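Local coordinates for 2-(hydroxymethyl)glutarate dehydrogenase (Eubacterium barkeri, PDB 3CKY), which catalyses the NAD-dependent interconversion of 2-formylglutarate and (S)-2-hydroxymethylglutarate in nicotinate fermentation, at residues 182-186 against 265-269. Residues are numbered along the deposited sequence; the frame is centred on the assembly and turned at random.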
loop_
_atom_site.group_PDB
_atom_site.type_symbol
_atom_site.label_atom_id
_atom_site.label_comp_id
_atom_site.label_asym_id
_atom_site.label_seq_id
_atom_site.Cartn_x
_atom_site.Cartn_y
_atom_site.Cartn_z
ATOM N N GLY A 182 8.812 9.310 -9.778
ATOM C CA GLY A 182 7.512 8.655 -9.807
ATOM C C GLY A 182 6.661 8.906 -8.582
ATOM O O GLY A 182 5.483 9.234 -8.703
ATOM N N CYS A 183 7.257 8.763 -7.406
ATOM C CA CYS A 183 6.558 9.043 -6.158
ATOM C C CYS A 183 6.097 10.502 -6.077
ATOM O O CYS A 183 4.960 10.783 -5.683
ATOM C CB CYS A 183 7.444 8.727 -4.951
ATOM S SG CYS A 183 7.729 6.965 -4.624
ATOM N N ASN A 184 6.989 11.418 -6.437
ATOM C CA ASN A 184 6.717 12.842 -6.321
ATOM C C ASN A 184 5.565 13.220 -7.235
ATOM O O ASN A 184 4.718 14.024 -6.869
ATOM C CB ASN A 184 7.975 13.669 -6.643
ATOM C CG ASN A 184 9.074 13.492 -5.620
ATOM O OD1 ASN A 184 8.863 12.933 -4.541
ATOM N ND2 ASN A 184 10.261 13.974 -5.950
ATOM N N MET A 185 5.520 12.604 -8.417
ATOM C CA MET A 185 4.447 12.847 -9.359
ATOM C C MET A 185 3.118 12.278 -8.865
ATOM O O MET A 185 2.090 12.958 -8.899
ATOM C CB MET A 185 4.788 12.258 -10.720
ATOM C CG MET A 185 3.679 12.439 -11.799
ATOM S SD MET A 185 3.375 14.144 -12.316
ATOM C CE MET A 185 1.720 14.454 -11.692
ATOM N N ALA A 186 3.136 11.035 -8.403
ATOM C CA ALA A 186 1.941 10.431 -7.827
ATOM C C ALA A 186 1.359 11.296 -6.685
ATOM O O ALA A 186 0.151 11.487 -6.593
ATOM C CB ALA A 186 2.247 8.990 -7.334
ATOM N N ALA A 265 2.708 4.256 -5.339
ATOM C CA ALA A 265 2.883 4.987 -6.610
ATOM C C ALA A 265 2.738 4.046 -7.799
ATOM O O ALA A 265 2.107 4.380 -8.786
ATOM C CB ALA A 265 4.252 5.707 -6.658
ATOM N N THR A 266 3.319 2.857 -7.691
ATOM C CA THR A 266 3.272 1.876 -8.777
ATOM C C THR A 266 1.836 1.519 -9.139
ATOM O O THR A 266 1.471 1.460 -10.327
ATOM C CB THR A 266 4.100 0.618 -8.403
ATOM O OG1 THR A 266 5.436 1.018 -8.041
ATOM C CG2 THR A 266 4.130 -0.412 -9.546
ATOM N N GLN A 267 1.009 1.305 -8.123
ATOM C CA GLN A 267 -0.382 0.906 -8.338
ATOM C C GLN A 267 -1.252 2.052 -8.874
ATOM O O GLN A 267 -2.173 1.828 -9.658
ATOM C CB GLN A 267 -0.978 0.309 -7.047
ATOM C CG GLN A 267 -0.328 -0.981 -6.601
ATOM C CD GLN A 267 -0.154 -2.031 -7.708
ATOM O OE1 GLN A 267 0.870 -2.722 -7.760
ATOM N NE2 GLN A 267 -1.134 -2.156 -8.583
ATOM N N ILE A 268 -0.940 3.275 -8.470
ATOM C CA ILE A 268 -1.609 4.446 -9.008
ATOM C C ILE A 268 -1.291 4.617 -10.500
ATOM O O ILE A 268 -2.189 4.839 -11.313
ATOM C CB ILE A 268 -1.235 5.726 -8.198
ATOM C CG1 ILE A 268 -1.721 5.588 -6.741
ATOM C CG2 ILE A 268 -1.870 7.003 -8.839
ATOM C CD1 ILE A 268 -1.150 6.638 -5.809
ATOM N N PHE A 269 -0.020 4.486 -10.870
ATOM C CA PHE A 269 0.354 4.501 -12.280
ATOM C C PHE A 269 -0.217 3.307 -13.061
ATOM O O PHE A 269 -0.478 3.435 -14.253
ATOM C CB PHE A 269 1.869 4.544 -12.466
ATOM C CG PHE A 269 2.461 5.900 -12.262
ATOM C CD1 PHE A 269 2.240 6.915 -13.184
ATOM C CD2 PHE A 269 3.251 6.165 -11.152
ATOM C CE1 PHE A 269 2.812 8.177 -13.020
ATOM C CE2 PHE A 269 3.817 7.411 -10.966
ATOM C CZ PHE A 269 3.593 8.432 -11.914
#
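Two helices of the all-helical C-terminal domain cross here in a buried contact, in the two-domain fold of the beta-hydroxyacid dehydrogenases. Residues 182-186 lie on the long helix 169-197, which follows the Rossmann domain and carries Lys174, the probable active-site lysine. Residues 265-269 lie on helix 260-274. The local axes come within 9.6 Å at 63°. Small residues meet at the crossing: the methyls of Ala186 and Ala265 both point toward the other helix and touch, CB to CB 3.9 Å. The m rotamer of Cys183 leaves SG 4.2 Å from Ala265 CB, although its CA-to-CB bond points away. Ile268, with chi1 m and chi2 t, brings CD1 to 4.4 Å from Ala186 CB. Phe269 starts sideways, but chi1 m carries its ring over to the other helix. Met185 meets the ring edge through CG, 4.0 Å from CZ of Phe269; its t, p rotamer then leads the thioether away. Met261 and Pro260 of a second subunit pack on Ala186 and Ile268, so the crossing borders the tetramer interface. The ring edge of Phe269 also meets backbone: CE2 lies 3.3 Å from Gly182 O, which already accepts Ala186 N at 3.0 Å.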